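PDB 5KCK: anthranilate synthase component I from Streptococcus pneumoniae serotype 4, which belongs to the family of anthranilate synthase first components, mixed alpha/beta proteins in which an N-terminal region is built onto a larger C-terminal part. Local coordinates for residues I66-D69 / Y75-I78; G98-S103 / R378-E383. All coordinates share one frame; numbering follows the deposited sequence.

Contact 1: residues I66-D69 / Y75-I78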
# COMPACT_ATOMS: atom_id res chain seq x y z
N ILE A 66 -22.52 -20.17 -32.51
CA ILE A 66 -21.30 -20.17 -33.30
C ILE A 66 -20.81 -21.61 -33.41
O ILE A 66 -20.66 -22.30 -32.39
CB ILE A 66 -20.21 -19.26 -32.70
CG1 ILE A 66 -20.41 -17.80 -33.13
CG2 ILE A 66 -18.85 -19.66 -33.19
CD1 ILE A 66 -21.56 -17.12 -32.51
N ASP A 67 -20.56 -22.06 -34.64
CA ASP A 67 -20.14 -23.45 -34.88
C ASP A 67 -18.61 -23.54 -34.90
O ASP A 67 -17.98 -23.83 -35.92
CB ASP A 67 -20.75 -23.97 -36.18
CG ASP A 67 -20.48 -25.44 -36.39
OD1 ASP A 67 -20.50 -26.20 -35.39
OD2 ASP A 67 -20.23 -25.84 -37.55
N ARG A 68 -18.01 -23.31 -33.73
CA ARG A 68 -16.56 -23.29 -33.57
C ARG A 68 -16.17 -23.89 -32.23
O ARG A 68 -16.98 -23.94 -31.30
CB ARG A 68 -16.00 -21.86 -33.65
CG ARG A 68 -16.17 -21.16 -35.00
CD ARG A 68 -15.20 -21.70 -36.05
NE ARG A 68 -13.81 -21.52 -35.65
CZ ARG A 68 -13.17 -20.35 -35.65
NH1 ARG A 68 -13.79 -19.25 -36.02
NH2 ARG A 68 -11.90 -20.29 -35.27
N ASP A 69 -14.92 -24.33 -32.14
CA ASP A 69 -14.37 -24.67 -30.84
C ASP A 69 -14.37 -23.44 -29.94
O ASP A 69 -13.99 -22.35 -30.39
CB ASP A 69 -12.94 -25.21 -30.96
CG ASP A 69 -12.25 -25.32 -29.62
OD1 ASP A 69 -12.40 -26.37 -28.97
OD2 ASP A 69 -11.59 -24.34 -29.19
N TYR A 75 -10.22 -16.81 -28.65
CA TYR A 75 -8.96 -16.14 -28.96
C TYR A 75 -9.08 -15.32 -30.23
O TYR A 75 -8.62 -14.17 -30.28
CB TYR A 75 -7.83 -17.16 -29.10
CG TYR A 75 -6.48 -16.50 -29.16
CD1 TYR A 75 -5.83 -16.12 -27.99
CD2 TYR A 75 -5.86 -16.23 -30.38
CE1 TYR A 75 -4.59 -15.50 -28.04
CE2 TYR A 75 -4.62 -15.61 -30.44
CZ TYR A 75 -3.99 -15.25 -29.26
OH TYR A 75 -2.76 -14.64 -29.28
N GLU A 76 -9.68 -15.90 -31.26
CA GLU A 76 -9.86 -15.20 -32.53
C GLU A 76 -10.62 -13.89 -32.35
O GLU A 76 -10.24 -12.86 -32.91
CB GLU A 76 -10.56 -16.12 -33.52
CG GLU A 76 -10.90 -15.50 -34.84
CD GLU A 76 -11.61 -16.48 -35.74
OE1 GLU A 76 -12.76 -16.18 -36.13
OE2 GLU A 76 -11.03 -17.55 -36.02
N VAL A 77 -11.68 -13.90 -31.53
CA VAL A 77 -12.46 -12.68 -31.33
C VAL A 77 -11.69 -11.67 -30.49
O VAL A 77 -11.76 -10.45 -30.73
CB VAL A 77 -13.82 -13.02 -30.70
CG1 VAL A 77 -14.46 -11.77 -30.08
CG2 VAL A 77 -14.75 -13.63 -31.74
N ILE A 78 -10.91 -12.14 -29.52
CA ILE A 78 -10.28 -11.24 -28.56
C ILE A 78 -9.00 -10.62 -29.11
O ILE A 78 -8.75 -9.43 -28.92
CB ILE A 78 -10.01 -12.00 -27.25
CG1 ILE A 78 -11.32 -12.36 -26.57
CG2 ILE A 78 -9.09 -11.19 -26.35
CD1 ILE A 78 -12.36 -11.34 -26.73

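Contact 2: residues G98-S103 / R378-E383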
# COMPACT_ATOMS: atom_id res chain seq x y z
N GLY A 98 -14.62 -23.15 -16.76
CA GLY A 98 -14.97 -24.15 -15.76
C GLY A 98 -14.07 -25.37 -15.84
O GLY A 98 -13.47 -25.68 -16.87
N TYR A 99 -13.97 -26.06 -14.70
CA TYR A 99 -13.19 -27.29 -14.64
C TYR A 99 -13.57 -28.25 -15.76
O TYR A 99 -12.70 -28.87 -16.38
CB TYR A 99 -13.41 -27.94 -13.27
CG TYR A 99 -12.86 -29.34 -13.10
CD1 TYR A 99 -13.64 -30.46 -13.41
CD2 TYR A 99 -11.60 -29.55 -12.56
CE1 TYR A 99 -13.15 -31.75 -13.23
CE2 TYR A 99 -11.11 -30.82 -12.36
CZ TYR A 99 -11.88 -31.92 -12.70
OH TYR A 99 -11.38 -33.19 -12.51
N ASP A 100 -14.87 -28.33 -16.06
CA ASP A 100 -15.38 -29.33 -16.99
C ASP A 100 -15.07 -29.01 -18.45
O ASP A 100 -15.30 -29.87 -19.31
CB ASP A 100 -16.88 -29.47 -16.76
CG ASP A 100 -17.20 -29.82 -15.32
OD1 ASP A 100 -17.16 -31.02 -15.00
OD2 ASP A 100 -17.44 -28.90 -14.51
N MSE A 101 -14.53 -27.84 -18.74
CA MSE A 101 -14.09 -27.55 -20.10
C MSE A 101 -13.07 -28.57 -20.60
O MSE A 101 -13.04 -28.90 -21.78
CB MSE A 101 -13.52 -26.14 -20.17
CG MSE A 101 -14.61 -25.07 -20.15
SE MSE A 101 -15.63 -25.02 -21.82
CE MSE A 101 -14.13 -24.67 -23.03
N ILE A 102 -12.24 -29.10 -19.69
CA ILE A 102 -11.22 -30.06 -20.09
C ILE A 102 -11.84 -31.32 -20.68
O ILE A 102 -11.17 -32.05 -21.42
CB ILE A 102 -10.28 -30.39 -18.90
CG1 ILE A 102 -9.00 -31.08 -19.39
CG2 ILE A 102 -10.98 -31.29 -17.89
CD1 ILE A 102 -8.21 -30.27 -20.41
N SER A 103 -13.12 -31.59 -20.39
CA SER A 103 -13.80 -32.73 -20.99
C SER A 103 -13.89 -32.62 -22.51
O SER A 103 -14.08 -33.64 -23.18
CB SER A 103 -15.20 -32.90 -20.40
OG SER A 103 -16.05 -31.84 -20.79
N ARG A 378 -11.33 -40.81 -11.91
CA ARG A 378 -11.72 -41.29 -10.58
C ARG A 378 -12.53 -40.25 -9.82
O ARG A 378 -13.48 -40.60 -9.11
CB ARG A 378 -10.48 -41.69 -9.79
CG ARG A 378 -9.69 -42.84 -10.42
CD ARG A 378 -10.55 -44.08 -10.69
NE ARG A 378 -9.72 -45.24 -11.00
CZ ARG A 378 -10.16 -46.38 -11.52
NH1 ARG A 378 -11.44 -46.52 -11.82
NH2 ARG A 378 -9.31 -47.37 -11.76
N ILE A 379 -12.18 -38.97 -9.96
CA ILE A 379 -12.93 -37.91 -9.29
C ILE A 379 -14.39 -37.95 -9.69
O ILE A 379 -15.28 -37.78 -8.85
CB ILE A 379 -12.30 -36.53 -9.59
CG1 ILE A 379 -11.00 -36.37 -8.80
CG2 ILE A 379 -13.29 -35.39 -9.27
CD1 ILE A 379 -10.14 -35.22 -9.29
N TYR A 380 -14.68 -38.19 -10.97
CA TYR A 380 -16.06 -38.21 -11.41
C TYR A 380 -16.72 -39.58 -11.27
O TYR A 380 -17.91 -39.72 -11.60
CB TYR A 380 -16.16 -37.69 -12.83
CG TYR A 380 -16.34 -36.19 -12.84
CD1 TYR A 380 -16.58 -35.50 -11.66
CD2 TYR A 380 -16.30 -35.46 -14.03
CE1 TYR A 380 -16.76 -34.13 -11.64
CE2 TYR A 380 -16.48 -34.09 -14.02
CZ TYR A 380 -16.70 -33.43 -12.83
OH TYR A 380 -16.89 -32.06 -12.82
N GLU A 381 -16.00 -40.58 -10.77
CA GLU A 381 -16.65 -41.79 -10.28
C GLU A 381 -17.04 -41.66 -8.81
O GLU A 381 -17.92 -42.39 -8.36
CB GLU A 381 -15.73 -43.00 -10.48
CG GLU A 381 -15.49 -43.32 -11.96
CD GLU A 381 -14.39 -44.36 -12.20
OE1 GLU A 381 -13.74 -44.82 -11.24
OE2 GLU A 381 -14.16 -44.70 -13.38
N LEU A 382 -16.43 -40.73 -8.09
CA LEU A 382 -16.66 -40.53 -6.66
C LEU A 382 -17.49 -39.29 -6.35
O LEU A 382 -18.45 -39.37 -5.59
CB LEU A 382 -15.31 -40.45 -5.94
CG LEU A 382 -14.45 -41.69 -6.15
CD1 LEU A 382 -13.07 -41.47 -5.56
CD2 LEU A 382 -15.14 -42.89 -5.52
N GLU A 383 -17.13 -38.13 -6.90
CA GLU A 383 -17.92 -36.94 -6.64
C GLU A 383 -19.27 -37.05 -7.33
O GLU A 383 -19.39 -37.62 -8.42
CB GLU A 383 -17.17 -35.69 -7.10
CG GLU A 383 -15.94 -35.38 -6.26
CD GLU A 383 -15.28 -34.07 -6.63
OE1 GLU A 383 -15.77 -33.41 -7.57
OE2 GLU A 383 -14.27 -33.70 -5.98

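Contact 1: residues I66-D69 / Y75-I78
Arg68 starts out with CG beside its backbone N (chi1 -65°) and then bends at both chi2 and chi3, folding the chain round until the guanidinium group reaches the Glu76 carboxylate. Glu76 is extended instead: CG is anti to the backbone N (chi1 176°) and the chain runs straight beyond it, carrying the carboxylate out from the helix. The two side chains cross at about a right angle and meet in a salt bridge.

Arg68 engages through its two terminal nitrogens. NH2 of Arg68 gives the shortest bond, 3.0 Å to OE2 of Glu76, and OE2 lies close to the guanidinium plane, at its edge. NH1 of Arg68 reaches both carboxylate oxygens in weak bonds, 3.2 Å to Glu76 OE1 and 3.2 Å to Glu76 OE2, the one to OE1 being the straighter. OE2 is therefore shared by both terminal nitrogens, whereas OE1 is met by NH1. The two flat groups are not coplanar: their planes are 36° apart, and NH2 comes to OE2 from above the carboxylate plane. Tilted in this way, the pair has one sound bond, from NH2 to OE2, and two weak ones, and both residues are exposed.

The bridge ties the residue just before the N-cap to one well inside the same helix. Next to Arg68, Asp69 takes the N-cap position, its OD2 accepting from Asp72 N while OD1 bonds to Tyr105 OH. Arg68 also touches Phe73 of helix 70-78 and Leu59 of strand 58-61. The contact thus lies on the protein surface, where the loop after strand 64-66, outermost in this chain's large antiparallel sheet, leads into helix 70-78, and Val77 lays the helix against strands 50-55 and 58-61.

Contact 2: residues G98-S103 / R378-E383
A buried contact between two aromatic rings and a carboxylate joins the 3-10 segment that follows strand 92-97 to the end of helix 372-382. Tyr380 reaches from the helix to Asp100, and its OH donates a hydrogen bond to OD1; the modelled separation of Tyr380 OH and Asp100 OD1, 2.4 Å, is very short and its exact value is doubtful. The carboxylate and the ring are nearly coplanar, 7° apart, with OD1 at the ring edge. Tyr99, its CG opposite the backbone N (chi1 171°), turns its edge toward the face of Tyr380 in an offset edge-to-face pair with planes 74° apart. CE1 of Tyr99 comes 3.9 Å from CZ of Tyr380, while Tyr99 OH lies 4.0 Å from CD1 of Ile379.

The loop beyond the helix adds further partners: Arg387 N bonds to Tyr380 OH, Gly388 N to Asp100 OD2, and the Arg387 side chain makes a cation-pi contact with Tyr99. Such an offset edge-to-face tyrosine pair, tied down by a tyrosine-carboxylate bond, here joins the N-terminal region to the C-terminal part, beside the antiparallel pairing of strands 92-97 and 393-398.

In the fold
Contact 1 is a local, exposed ion pair spanning a few residues, whereas contact 2 is buried and brings together parts of the chain some 275 residues apart. Their chemistry follows: opposite charges meet at a tilt on the surface, through one sound and two weak bonds, while in the interior aromatic packing is joined to a carboxylate whose two oxygens each have a donor. The centres lie about 24 Å apart and the nearest atoms about 6 Å, without touching. Helix 70-78 nevertheless relates them, since Met101 of segment 98-103 packs on its Pro70 and Leu71. Both contacts adjoin the large antiparallel sheet: segment 66-69 follows its outermost strand 64-66, and segment 98-103 follows interior strand 92-97.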